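Local coordinates for protein inositol-3-phosphate synthase (Caenorhabditis elegans, PDB 1VKO) that belongs to the myo-inositol-1-phosphate synthase family and binds nicotinamide-adenine-dinucleotide in a Rossmann-type domain, here together with pyrophosphate, at residues A249-Y254 and N298-N303; G322-S327 and L482-V487. One frame throughout, in Å; residues are numbered along the deposited sequence.

Contact 1 (A249-Y254 and N298-N303); sequences ANTERY and NGSPQN. With NAD (nicotinamide-adenine-dinucleotide), chain G.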
ATOM      1  N   ALA A 249     -13.660 -26.869 -12.248  1.00 19.74           N
ATOM      2  CA  ALA A 249     -12.418 -27.330 -12.870  1.00 20.82           C
ATOM      3  C   ALA A 249     -11.689 -26.180 -13.619  1.00 19.54           C
ATOM      4  O   ALA A 249     -12.117 -25.052 -13.588  1.00 22.09           O
ATOM      5  CB  ALA A 249     -12.736 -28.480 -13.836  1.00 20.78           C
ATOM      6  N   ASN A 250     -10.575 -26.461 -14.274  1.00 19.13           N
ATOM      7  CA  ASN A 250      -9.782 -25.398 -14.861  1.00 18.92           C
ATOM      8  C   ASN A 250     -10.536 -24.631 -15.912  1.00 21.48           C
ATOM      9  O   ASN A 250     -11.396 -25.161 -16.620  1.00 23.58           O
ATOM     10  CB  ASN A 250      -8.451 -25.900 -15.404  1.00 15.51           C
ATOM     11  CG  ASN A 250      -7.528 -26.354 -14.291  1.00 31.45           C
ATOM     12  OD1 ASN A 250      -7.472 -27.555 -13.972  1.00 19.30           O
ATOM     13  ND2 ASN A 250      -6.887 -25.384 -13.602  1.00 34.73           N
ATOM     14  N   THR A 251     -10.247 -23.338 -15.938  1.00 21.14           N
ATOM     15  CA  THR A 251     -10.778 -22.435 -16.900  1.00 18.10           C
ATOM     16  C   THR A 251     -10.449 -23.009 -18.259  1.00 17.22           C
ATOM     17  O   THR A 251      -9.277 -23.205 -18.566  1.00 18.05           O
ATOM     18  CB  THR A 251     -10.051 -21.108 -16.663  1.00 18.18           C
ATOM     19  OG1 THR A 251     -10.515 -20.602 -15.427  1.00 16.10           O
ATOM     20  CG2 THR A 251     -10.484 -20.042 -17.666  1.00 15.51           C
ATOM     21  N   GLU A 252     -11.480 -23.301 -19.043  1.00 16.42           N
ATOM     22  CA  GLU A 252     -11.345 -23.622 -20.480  1.00 22.53           C
ATOM     23  C   GLU A 252     -11.251 -22.313 -21.266  1.00 26.31           C
ATOM     24  O   GLU A 252     -11.607 -21.261 -20.751  1.00 28.38           O
ATOM     25  CB  GLU A 252     -12.598 -24.363 -21.006  1.00 21.65           C
ATOM     26  CG  GLU A 252     -12.936 -25.636 -20.242  1.00 17.71           C
ATOM     27  CD  GLU A 252     -14.112 -26.424 -20.804  1.00 17.95           C
ATOM     28  OE1 GLU A 252     -15.194 -25.871 -21.147  1.00 19.59           O
ATOM     29  OE2 GLU A 252     -13.946 -27.648 -20.878  1.00 31.27           O
ATOM     30  N   ARG A 253     -10.786 -22.369 -22.512  1.00 28.70           N
ATOM     31  CA  ARG A 253     -11.006 -21.241 -23.434  1.00 28.89           C
ATOM     32  C   ARG A 253     -12.474 -21.193 -23.874  1.00 27.97           C
ATOM     33  O   ARG A 253     -13.275 -22.103 -23.600  1.00 32.12           O
ATOM     34  CB  ARG A 253     -10.107 -21.347 -24.675  1.00 27.98           C
ATOM     35  CG  ARG A 253     -10.354 -22.607 -25.498  1.00 28.12           C
ATOM     36  CD  ARG A 253      -9.694 -22.622 -26.847  1.00 24.88           C
ATOM     37  NE  ARG A 253      -9.906 -23.881 -27.571  1.00 30.38           N
ATOM     38  CZ  ARG A 253     -10.905 -24.136 -28.423  1.00 33.44           C
ATOM     39  NH1 ARG A 253     -11.862 -23.223 -28.665  1.00 24.70           N
ATOM     40  NH2 ARG A 253     -10.968 -25.330 -29.023  1.00 22.23           N
ATOM     41  N   TYR A 254     -12.820 -20.100 -24.536  1.00 29.40           N
ATOM     42  CA  TYR A 254     -14.114 -19.885 -25.138  1.00 26.77           C
ATOM     43  C   TYR A 254     -14.248 -20.780 -26.365  1.00 25.87           C
ATOM     44  O   TYR A 254     -13.306 -20.988 -27.096  1.00 29.52           O
ATOM     45  CB  TYR A 254     -14.184 -18.425 -25.589  1.00 27.90           C
ATOM     46  CG  TYR A 254     -14.756 -17.476 -24.558  1.00 28.16           C
ATOM     47  CD1 TYR A 254     -14.298 -17.474 -23.252  1.00 22.48           C
ATOM     48  CD2 TYR A 254     -15.776 -16.591 -24.897  1.00 20.35           C
ATOM     49  CE1 TYR A 254     -14.832 -16.640 -22.314  1.00 16.67           C
ATOM     50  CE2 TYR A 254     -16.299 -15.722 -23.964  1.00 25.93           C
ATOM     51  CZ  TYR A 254     -15.807 -15.743 -22.668  1.00 24.09           C
ATOM     52  OH  TYR A 254     -16.332 -14.888 -21.704  1.00 36.05           O
ATOM     53  N   ASN A 298     -21.927 -22.756 -13.608  1.00 19.46           N
ATOM     54  CA  ASN A 298     -20.608 -22.499 -14.177  1.00 22.32           C
ATOM     55  C   ASN A 298     -19.823 -21.489 -13.319  1.00 24.36           C
ATOM     56  O   ASN A 298     -20.131 -20.285 -13.351  1.00 22.38           O
ATOM     57  CB  ASN A 298     -20.745 -21.932 -15.601  1.00 21.97           C
ATOM     58  CG  ASN A 298     -19.374 -21.507 -16.219  1.00 27.41           C
ATOM     59  OD1 ASN A 298     -18.329 -22.061 -15.888  1.00 19.35           O
ATOM     60  ND2 ASN A 298     -19.402 -20.528 -17.123  1.00 32.64           N
ATOM     61  N   GLY A 299     -18.821 -21.996 -12.593  1.00 21.13           N
ATOM     62  CA  GLY A 299     -18.000 -21.247 -11.662  1.00 17.21           C
ATOM     63  C   GLY A 299     -16.779 -20.629 -12.325  1.00 23.58           C
ATOM     64  O   GLY A 299     -16.013 -19.891 -11.684  1.00 22.39           O
ATOM     65  N   SER A 300     -16.608 -20.901 -13.621  1.00 24.73           N
ATOM     66  CA  SER A 300     -15.431 -20.454 -14.359  1.00 21.00           C
ATOM     67  C   SER A 300     -15.813 -19.456 -15.469  1.00 23.46           C
ATOM     68  O   SER A 300     -17.005 -19.244 -15.751  1.00 23.90           O
ATOM     69  CB  SER A 300     -14.680 -21.639 -14.951  1.00 20.36           C
ATOM     70  OG  SER A 300     -14.191 -22.490 -13.931  1.00 29.20           O
ATOM     71  N   PRO A 301     -14.804 -18.793 -16.032  1.00 21.07           N
ATOM     72  CA  PRO A 301     -15.010 -17.775 -17.051  1.00 24.28           C
ATOM     73  C   PRO A 301     -15.524 -18.259 -18.407  1.00 25.34           C
ATOM     74  O   PRO A 301     -16.095 -17.434 -19.110  1.00 23.71           O
ATOM     75  CB  PRO A 301     -13.596 -17.199 -17.252  1.00 21.24           C
ATOM     76  CG  PRO A 301     -12.920 -17.477 -16.021  1.00 29.56           C
ATOM     77  CD  PRO A 301     -13.391 -18.874 -15.637  1.00 15.81           C
ATOM     78  N   GLN A 302     -15.323 -19.538 -18.787  1.00 23.56           N
ATOM     79  CA  GLN A 302     -15.686 -19.942 -20.154  1.00 24.29           C
ATOM     80  C   GLN A 302     -17.160 -19.782 -20.459  1.00 25.17           C
ATOM     81  O   GLN A 302     -17.995 -19.782 -19.539  1.00 22.70           O
ATOM     82  CB  GLN A 302     -15.240 -21.330 -20.523  1.00 20.66           C
ATOM     83  CG  GLN A 302     -16.043 -22.448 -19.837  1.00 27.94           C
ATOM     84  CD  GLN A 302     -15.338 -22.954 -18.628  1.00 19.07           C
ATOM     85  OE1 GLN A 302     -14.413 -22.297 -18.147  1.00 20.58           O
ATOM     86  NE2 GLN A 302     -15.741 -24.121 -18.125  1.00 31.01           N
ATOM     87  N   ASN A 303     -17.462 -19.659 -21.759  1.00 26.91           N
ATOM     88  CA  ASN A 303     -18.824 -19.376 -22.230  1.00 29.01           C
ATOM     89  C   ASN A 303     -19.712 -20.612 -22.431  1.00 29.31           C
ATOM     90  O   ASN A 303     -20.422 -20.731 -23.431  1.00 26.10           O
ATOM     91  CB  ASN A 303     -18.820 -18.455 -23.454  1.00 30.93           C
ATOM     92  CG  ASN A 303     -18.083 -19.035 -24.631  1.00 27.68           C
ATOM     93  OD1 ASN A 303     -17.024 -19.610 -24.481  1.00 27.95           O
ATOM     94  ND2 ASN A 303     -18.644 -18.869 -25.825  1.00 32.53           N
TER
HETATM   95  PA  NAD G 601      -7.549 -26.144  -9.313  1.00 25.23           P
HETATM   96  O1A NAD G 601      -6.540 -26.411 -10.324  1.00 15.07           O
HETATM   97  O2A NAD G 601      -6.964 -26.396  -7.985  1.00 18.41           O
HETATM   98  O5B NAD G 601      -8.805 -27.053  -9.648  1.00 28.60           O
HETATM   99  C5B NAD G 601      -9.005 -27.532 -10.944  1.00 24.71           C
HETATM  100  C4B NAD G 601      -9.235 -29.029 -10.845  1.00 16.86           C
HETATM  101  O4B NAD G 601     -10.054 -29.422 -11.923  1.00 27.42           O
HETATM  102  C3B NAD G 601      -7.960 -29.815 -10.961  1.00 19.58           C
HETATM  103  O3B NAD G 601      -8.152 -30.919 -10.090  1.00 17.06           O
HETATM  104  C2B NAD G 601      -7.948 -30.381 -12.352  1.00 17.79           C
HETATM  105  O2B NAD G 601      -7.512 -31.730 -12.191  1.00 24.24           O
HETATM  106  C1B NAD G 601      -9.434 -30.407 -12.697  1.00 17.26           C
HETATM  107  N9A NAD G 601      -9.865 -30.379 -14.118  1.00 16.04           N
HETATM  108  C8A NAD G 601      -9.344 -29.709 -15.184  1.00 29.17           C
HETATM  109  N7A NAD G 601     -10.074 -30.021 -16.278  1.00 22.19           N
HETATM  110  C5A NAD G 601     -11.058 -30.882 -15.960  1.00 27.77           C
HETATM  111  C6A NAD G 601     -12.057 -31.545 -16.695  1.00 32.19           C
HETATM  112  N6A NAD G 601     -12.188 -31.443 -18.028  1.00 28.02           N
HETATM  113  N1A NAD G 601     -12.899 -32.402 -16.035  1.00 14.67           N
HETATM  114  C2A NAD G 601     -12.752 -32.633 -14.698  1.00 25.60           C
HETATM  115  N3A NAD G 601     -11.754 -32.014 -14.017  1.00 14.80           N
HETATM  116  C4A NAD G 601     -10.915 -31.139 -14.611  1.00 27.36           C
HETATM  117  O3  NAD G 601      -8.147 -24.642  -9.430  1.00 18.80           O
HETATM  118  PN  NAD G 601      -9.149 -24.093  -8.321  1.00 17.82           P
HETATM  119  O1N NAD G 601      -9.809 -25.274  -7.705  1.00 34.71           O
HETATM  120  O2N NAD G 601      -8.397 -23.168  -7.470  1.00 16.31           O
HETATM  121  O5D NAD G 601     -10.346 -23.355  -9.130  1.00 21.97           O
HETATM  122  C5D NAD G 601     -10.972 -23.982 -10.237  1.00 24.86           C
HETATM  123  C4D NAD G 601     -11.678 -23.008 -11.200  1.00 24.67           C
HETATM  124  O4D NAD G 601     -12.466 -22.091 -10.481  1.00 27.08           O
HETATM  125  C3D NAD G 601     -10.723 -22.178 -12.066  1.00 23.94           C
HETATM  126  O3D NAD G 601     -11.256 -22.089 -13.358  1.00 29.51           O
HETATM  127  C2D NAD G 601     -10.854 -20.789 -11.495  1.00 31.80           C
HETATM  128  O2D NAD G 601     -10.677 -19.730 -12.422  1.00 36.09           O
HETATM  129  C1D NAD G 601     -12.284 -20.803 -11.027  1.00 28.92           C
HETATM  130  N1N NAD G 601     -12.402 -19.685 -10.098  1.00 25.40           N
HETATM  131  C2N NAD G 601     -11.672 -19.675  -8.951  1.00 13.40           C
HETATM  132  C3N NAD G 601     -11.780 -18.594  -8.105  1.00 19.34           C
HETATM  133  C7N NAD G 601     -11.280 -18.801  -6.725  1.00 25.56           C
HETATM  134  O7N NAD G 601     -10.652 -20.047  -6.490  1.00 31.73           O
HETATM  135  N7N NAD G 601     -11.458 -17.852  -5.797  1.00 25.15           N
HETATM  136  C4N NAD G 601     -12.640 -17.519  -8.401  1.00 16.31           C
HETATM  137  C5N NAD G 601     -13.356 -17.541  -9.578  1.00 15.55           C
HETATM  138  C6N NAD G 601     -13.224 -18.640 -10.441  1.00 18.21           C
HETATM  139  O   HOH W   1     -15.674 -14.728 -19.102  1.00 27.95           O
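The amide of N303 lies stacked on the ring of Y254, the two planes only 17° apart, with N303 OD1 over the ring 3.1 Å from Y254 CG. N303 CB sits over the same ring as a CH-pi contact, 4.0 Å from the centroid and offset toward the rim. CG of N303 lies between its own backbone N and carbonyl carbon (chi1 60°), which puts CG against the ring, 3.4 Å from Y254 CD2, and OD1 also accepts from the backbone N of T255. A water in the ring plane bridges Y254 OH (2.7 Å) and P301 O. Q302 bends at chi2, and its OE1 takes the backbone N-H of E252 at 3.2 Å, the donor standing well above the amide plane. The Q302 amide lies against the E252 side chain, the carboxylate and amide planes 44° apart; E252 OE1 is hydrogen-bonded to S280 and S282. T251 and P301 cross at about a right angle, T251 OG1 lying 3.4 Å from P301 CD. At the other end both segments grip one ribose hydroxyl of NAD: O3D is hydrogen-bonded to T251 OG1 at 2.7 Å and to S300 OG at 3.0 Å, and it donates to A249 O. N298 OD1 closes an Asx turn with S300 N, and its ND2 reaches Q302 O. The two loops leave the C-terminal ends of the adjacent parallel strands 242-247 and 295-298, as expected of a Rossmann-type cofactor site; helix 367-378 packs on T251, Y254 and P301, and helix 281-291 on E252 and Q302.

Contact 2 (G322-S327 and L482-V487); sequences GDDFKS and LLKAPV. With NAD (nicotinamide-adenine-dinucleotide), chain G; POP (pyrophosphate 2-), chain H.
K484 runs extended through chi2 and chi3 and bends at chi4 (72°), which carries NZ to the pyrophosphate, where it donates at 2.6 Å to O5 and 2.9 Å to the bridging O. D324 holds CG anti to its backbone N (chi1 -159°), on the K484 side; its OD2 is 3.5 Å from K484 NZ, a long, weak salt bridge. D324 OD1 has a salt bridge to K373 and OD2 a hydrogen bond to S376. On the cofactor side, F325 CB packs 3.3 Å from NAD C5N, and S327 OG accepts from the carboxamide N7N of NAD. The segments pair antiparallel beyond the edge strand of the Rossmann-type sheet: after a cis peptide, D323 bonds A485 in both directions, V487 N reaches G322 O, and K484 N to D324 O with K326 N to L482 O frame a single beta bridge of F325 with L483. L483 CD1 rests 3.4 Å from G322 N, and V487 CG2 meets the D323 carboxylate, whose OD2 shares a water with A485 O. K326 CE passes 3.3 Å from L483 O, and NZ is hydrogen-bonded to Q501 and S334. The first segment follows edge strand 320-321, with helix 440-458 against F325 and L482 and helix 367-378 against K484 and A485.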
ATOM      1  N   GLY A 322     -24.158 -18.764 -13.833  1.00 27.02           N
ATOM      2  CA  GLY A 322     -22.776 -18.367 -14.160  1.00 26.00           C
ATOM      3  C   GLY A 322     -22.684 -16.881 -14.474  1.00 27.88           C
ATOM      4  O   GLY A 322     -23.689 -16.179 -14.437  1.00 26.50           O
ATOM      5  N   ASP A 323     -21.490 -16.374 -14.777  1.00 27.81           N
ATOM      6  CA  ASP A 323     -20.300 -17.173 -14.855  1.00 24.71           C
ATOM      7  C   ASP A 323     -19.258 -16.584 -13.925  1.00 27.40           C
ATOM      8  O   ASP A 323     -19.103 -15.348 -13.861  1.00 29.72           O
ATOM      9  CB  ASP A 323     -19.734 -17.086 -16.269  1.00 25.10           C
ATOM     10  CG  ASP A 323     -20.657 -17.625 -17.313  1.00 24.06           C
ATOM     11  OD1 ASP A 323     -21.391 -18.647 -17.081  1.00 30.92           O
ATOM     12  OD2 ASP A 323     -20.672 -17.132 -18.452  1.00 25.78           O
ATOM     13  N   ASP A 324     -18.534 -17.464 -13.234  1.00 25.93           N
ATOM     14  CA  ASP A 324     -17.228 -17.156 -12.625  1.00 25.62           C
ATOM     15  C   ASP A 324     -17.372 -16.583 -11.214  1.00 27.19           C
ATOM     16  O   ASP A 324     -17.890 -15.457 -11.042  1.00 24.94           O
ATOM     17  CB  ASP A 324     -16.420 -16.230 -13.544  1.00 24.06           C
ATOM     18  CG  ASP A 324     -14.918 -16.254 -13.269  1.00 33.44           C
ATOM     19  OD1 ASP A 324     -14.401 -17.222 -12.661  1.00 28.56           O
ATOM     20  OD2 ASP A 324     -14.164 -15.343 -13.676  1.00 21.32           O
ATOM     21  N   PHE A 325     -16.900 -17.355 -10.218  1.00 24.04           N
ATOM     22  CA  PHE A 325     -16.995 -16.965  -8.824  1.00 23.69           C
ATOM     23  C   PHE A 325     -16.524 -15.577  -8.656  1.00 27.21           C
ATOM     24  O   PHE A 325     -15.484 -15.163  -9.209  1.00 28.62           O
ATOM     25  CB  PHE A 325     -16.138 -17.840  -7.896  1.00 29.29           C
ATOM     26  CG  PHE A 325     -16.436 -19.321  -7.965  1.00 22.29           C
ATOM     27  CD1 PHE A 325     -17.728 -19.804  -7.791  1.00 26.01           C
ATOM     28  CD2 PHE A 325     -15.413 -20.239  -8.164  1.00 30.05           C
ATOM     29  CE1 PHE A 325     -17.983 -21.199  -7.837  1.00 15.18           C
ATOM     30  CE2 PHE A 325     -15.682 -21.632  -8.209  1.00  7.30           C
ATOM     31  CZ  PHE A 325     -16.959 -22.070  -8.050  1.00 11.08           C
ATOM     32  N   LYS A 326     -17.293 -14.837  -7.880  1.00 26.75           N
ATOM     33  CA  LYS A 326     -16.896 -13.513  -7.510  1.00 30.15           C
ATOM     34  C   LYS A 326     -16.430 -13.539  -6.078  1.00 33.91           C
ATOM     35  O   LYS A 326     -17.211 -13.298  -5.140  1.00 34.97           O
ATOM     36  CB  LYS A 326     -18.060 -12.580  -7.700  1.00 29.62           C
ATOM     37  CG  LYS A 326     -17.695 -11.192  -7.488  1.00 25.69           C
ATOM     38  CD  LYS A 326     -18.901 -10.488  -6.931  1.00 42.01           C
ATOM     39  CE  LYS A 326     -19.784  -9.977  -8.015  1.00 36.20           C
ATOM     40  NZ  LYS A 326     -20.852  -9.121  -7.444  1.00 45.45           N
ATOM     41  N   SER A 327     -15.152 -13.854  -5.911  1.00 37.06           N
ATOM     42  CA  SER A 327     -14.631 -14.204  -4.595  1.00 37.91           C
ATOM     43  C   SER A 327     -13.872 -13.065  -3.857  1.00 39.91           C
ATOM     44  O   SER A 327     -14.041 -12.899  -2.628  1.00 40.04           O
ATOM     45  CB  SER A 327     -13.769 -15.475  -4.697  1.00 40.02           C
ATOM     46  OG  SER A 327     -12.699 -15.329  -5.632  1.00 38.44           O
ATOM     47  N   LEU A 482     -22.986 -13.812  -6.375  1.00 23.58           N
ATOM     48  CA  LEU A 482     -21.920 -14.776  -6.233  1.00 23.05           C
ATOM     49  C   LEU A 482     -21.010 -14.840  -7.464  1.00 22.94           C
ATOM     50  O   LEU A 482     -19.994 -15.542  -7.449  1.00 18.07           O
ATOM     51  CB  LEU A 482     -22.493 -16.180  -5.920  1.00 24.08           C
ATOM     52  CG  LEU A 482     -23.101 -16.473  -4.539  1.00 16.66           C
ATOM     53  CD1 LEU A 482     -22.560 -15.540  -3.486  1.00 35.02           C
ATOM     54  CD2 LEU A 482     -24.599 -16.408  -4.548  1.00 16.62           C
ATOM     55  N   LEU A 483     -21.366 -14.108  -8.522  1.00 23.40           N
ATOM     56  CA  LEU A 483     -20.747 -14.343  -9.828  1.00 24.29           C
ATOM     57  C   LEU A 483     -20.256 -13.061 -10.480  1.00 25.83           C
ATOM     58  O   LEU A 483     -20.895 -12.018 -10.326  1.00 24.94           O
ATOM     59  CB  LEU A 483     -21.737 -15.075 -10.744  1.00 20.58           C
ATOM     60  CG  LEU A 483     -22.165 -16.491 -10.311  1.00 27.94           C
ATOM     61  CD1 LEU A 483     -23.393 -16.915 -11.100  1.00 29.99           C
ATOM     62  CD2 LEU A 483     -21.027 -17.555 -10.379  1.00 13.05           C
ATOM     63  N   LYS A 484     -19.141 -13.167 -11.215  1.00 26.27           N
ATOM     64  CA  LYS A 484     -18.429 -12.027 -11.774  1.00 29.49           C
ATOM     65  C   LYS A 484     -19.068 -11.531 -13.024  1.00 32.17           C
ATOM     66  O   LYS A 484     -19.129 -10.314 -13.248  1.00 31.05           O
ATOM     67  CB  LYS A 484     -17.027 -12.401 -12.185  1.00 30.01           C
ATOM     68  CG  LYS A 484     -16.008 -12.214 -11.133  1.00 27.46           C
ATOM     69  CD  LYS A 484     -14.629 -12.173 -11.788  1.00 27.90           C
ATOM     70  CE  LYS A 484     -13.601 -12.611 -10.773  1.00 23.82           C
ATOM     71  NZ  LYS A 484     -13.664 -14.086 -10.495  1.00 37.73           N
ATOM     72  N   ALA A 485     -19.513 -12.502 -13.831  1.00 32.46           N
ATOM     73  CA  ALA A 485     -19.984 -12.288 -15.190  1.00 29.67           C
ATOM     74  C   ALA A 485     -21.333 -12.957 -15.338  1.00 30.17           C
ATOM     75  O   ALA A 485     -21.488 -13.992 -16.014  1.00 31.32           O
ATOM     76  CB  ALA A 485     -18.990 -12.841 -16.183  1.00 27.88           C
ATOM     77  N   PRO A 486     -22.328 -12.352 -14.713  1.00 30.09           N
ATOM     78  CA  PRO A 486     -23.620 -13.019 -14.589  1.00 30.75           C
ATOM     79  C   PRO A 486     -24.322 -13.173 -15.961  1.00 32.51           C
ATOM     80  O   PRO A 486     -24.339 -12.244 -16.798  1.00 32.65           O
ATOM     81  CB  PRO A 486     -24.400 -12.147 -13.594  1.00 29.96           C
ATOM     82  CG  PRO A 486     -23.587 -10.889 -13.387  1.00 27.59           C
ATOM     83  CD  PRO A 486     -22.316 -10.998 -14.129  1.00 28.33           C
ATOM     84  N   VAL A 487     -24.794 -14.388 -16.189  1.00 28.71           N
ATOM     85  CA  VAL A 487     -25.612 -14.745 -17.297  1.00 27.47           C
ATOM     86  C   VAL A 487     -27.059 -14.488 -16.820  1.00 30.41           C
ATOM     87  O   VAL A 487     -27.435 -14.807 -15.673  1.00 28.99           O
ATOM     88  CB  VAL A 487     -25.368 -16.233 -17.657  1.00 29.12           C
ATOM     89  CG1 VAL A 487     -26.250 -16.698 -18.845  1.00 28.75           C
ATOM     90  CG2 VAL A 487     -23.894 -16.449 -17.988  1.00 25.89           C
TER
HETATM   91  PA  NAD G 601      -7.549 -26.144  -9.313  1.00 25.23           P
HETATM   92  O1A NAD G 601      -6.540 -26.411 -10.324  1.00 15.07           O
HETATM   93  O2A NAD G 601      -6.964 -26.396  -7.985  1.00 18.41           O
HETATM   94  O5B NAD G 601      -8.805 -27.053  -9.648  1.00 28.60           O
HETATM   95  C5B NAD G 601      -9.005 -27.532 -10.944  1.00 24.71           C
HETATM   96  C4B NAD G 601      -9.235 -29.029 -10.845  1.00 16.86           C
HETATM   97  O4B NAD G 601     -10.054 -29.422 -11.923  1.00 27.42           O
HETATM   98  C3B NAD G 601      -7.960 -29.815 -10.961  1.00 19.58           C
HETATM   99  O3B NAD G 601      -8.152 -30.919 -10.090  1.00 17.06           O
HETATM  100  C2B NAD G 601      -7.948 -30.381 -12.352  1.00 17.79           C
HETATM  101  O2B NAD G 601      -7.512 -31.730 -12.191  1.00 24.24           O
HETATM  102  C1B NAD G 601      -9.434 -30.407 -12.697  1.00 17.26           C
HETATM  103  N9A NAD G 601      -9.865 -30.379 -14.118  1.00 16.04           N
HETATM  104  C8A NAD G 601      -9.344 -29.709 -15.184  1.00 29.17           C
HETATM  105  N7A NAD G 601     -10.074 -30.021 -16.278  1.00 22.19           N
HETATM  106  C5A NAD G 601     -11.058 -30.882 -15.960  1.00 27.77           C
HETATM  107  C6A NAD G 601     -12.057 -31.545 -16.695  1.00 32.19           C
HETATM  108  N6A NAD G 601     -12.188 -31.443 -18.028  1.00 28.02           N
HETATM  109  N1A NAD G 601     -12.899 -32.402 -16.035  1.00 14.67           N
HETATM  110  C2A NAD G 601     -12.752 -32.633 -14.698  1.00 25.60           C
HETATM  111  N3A NAD G 601     -11.754 -32.014 -14.017  1.00 14.80           N
HETATM  112  C4A NAD G 601     -10.915 -31.139 -14.611  1.00 27.36           C
HETATM  113  O3  NAD G 601      -8.147 -24.642  -9.430  1.00 18.80           O
HETATM  114  PN  NAD G 601      -9.149 -24.093  -8.321  1.00 17.82           P
HETATM  115  O1N NAD G 601      -9.809 -25.274  -7.705  1.00 34.71           O
HETATM  116  O2N NAD G 601      -8.397 -23.168  -7.470  1.00 16.31           O
HETATM  117  O5D NAD G 601     -10.346 -23.355  -9.130  1.00 21.97           O
HETATM  118  C5D NAD G 601     -10.972 -23.982 -10.237  1.00 24.86           C
HETATM  119  C4D NAD G 601     -11.678 -23.008 -11.200  1.00 24.67           C
HETATM  120  O4D NAD G 601     -12.466 -22.091 -10.481  1.00 27.08           O
HETATM  121  C3D NAD G 601     -10.723 -22.178 -12.066  1.00 23.94           C
HETATM  122  O3D NAD G 601     -11.256 -22.089 -13.358  1.00 29.51           O
HETATM  123  C2D NAD G 601     -10.854 -20.789 -11.495  1.00 31.80           C
HETATM  124  O2D NAD G 601     -10.677 -19.730 -12.422  1.00 36.09           O
HETATM  125  C1D NAD G 601     -12.284 -20.803 -11.027  1.00 28.92           C
HETATM  126  N1N NAD G 601     -12.402 -19.685 -10.098  1.00 25.40           N
HETATM  127  C2N NAD G 601     -11.672 -19.675  -8.951  1.00 13.40           C
HETATM  128  C3N NAD G 601     -11.780 -18.594  -8.105  1.00 19.34           C
HETATM  129  C7N NAD G 601     -11.280 -18.801  -6.725  1.00 25.56           C
HETATM  130  O7N NAD G 601     -10.652 -20.047  -6.490  1.00 31.73           O
HETATM  131  N7N NAD G 601     -11.458 -17.852  -5.797  1.00 25.15           N
HETATM  132  C4N NAD G 601     -12.640 -17.519  -8.401  1.00 16.31           C
HETATM  133  C5N NAD G 601     -13.356 -17.541  -9.578  1.00 15.55           C
HETATM  134  C6N NAD G 601     -13.224 -18.640 -10.441  1.00 18.21           C
HETATM  135  P1  POP H 602     -11.669 -12.216  -7.735  1.00 50.92           P
HETATM  136  O1  POP H 602     -12.973 -11.932  -7.004  1.00 48.27           O
HETATM  137  O2  POP H 602     -10.521 -12.218  -6.753  1.00 54.44           O
HETATM  138  O3  POP H 602     -11.427 -11.127  -8.769  1.00 38.38           O
HETATM  139  O   POP H 602     -11.749 -13.699  -8.414  1.00 48.93           O
HETATM  140  P2  POP H 602     -10.588 -14.442  -9.285  1.00 52.01           P
HETATM  141  O4  POP H 602      -9.886 -15.442  -8.372  1.00 46.73           O
HETATM  142  O5  POP H 602     -11.247 -15.132 -10.473  1.00 50.61           O
HETATM  143  O6  POP H 602      -9.488 -13.538  -9.851  1.00 50.86           O
HETATM  144  O   HOH W   2     -20.588 -14.572 -18.398  1.00 14.35           O

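In the fold
Contact 1 closes before contact 2 opens along the chain, and their centres lie 11 Å apart. Three of the four segments, 249-254, 298-303 and 322-327, follow successive neighbouring strands of one parallel sheet, 242-247, 295-298 and 320-321; segment 482-487 comes from much later in the chain and joins at the sheet's edge. The contacts meet directly through 298-303 and 322-327, with a weak hydrogen bond N298 ND2 to D323 OD1 and a probable one between G299 O and F325 N. Helix 367-378 packs on both. Together they line one NAD pocket, contact 1 chiefly along the adenosine and second ribose, with G299 O reaching the nicotinamide ring that contact 2 lines beside the pyrophosphate.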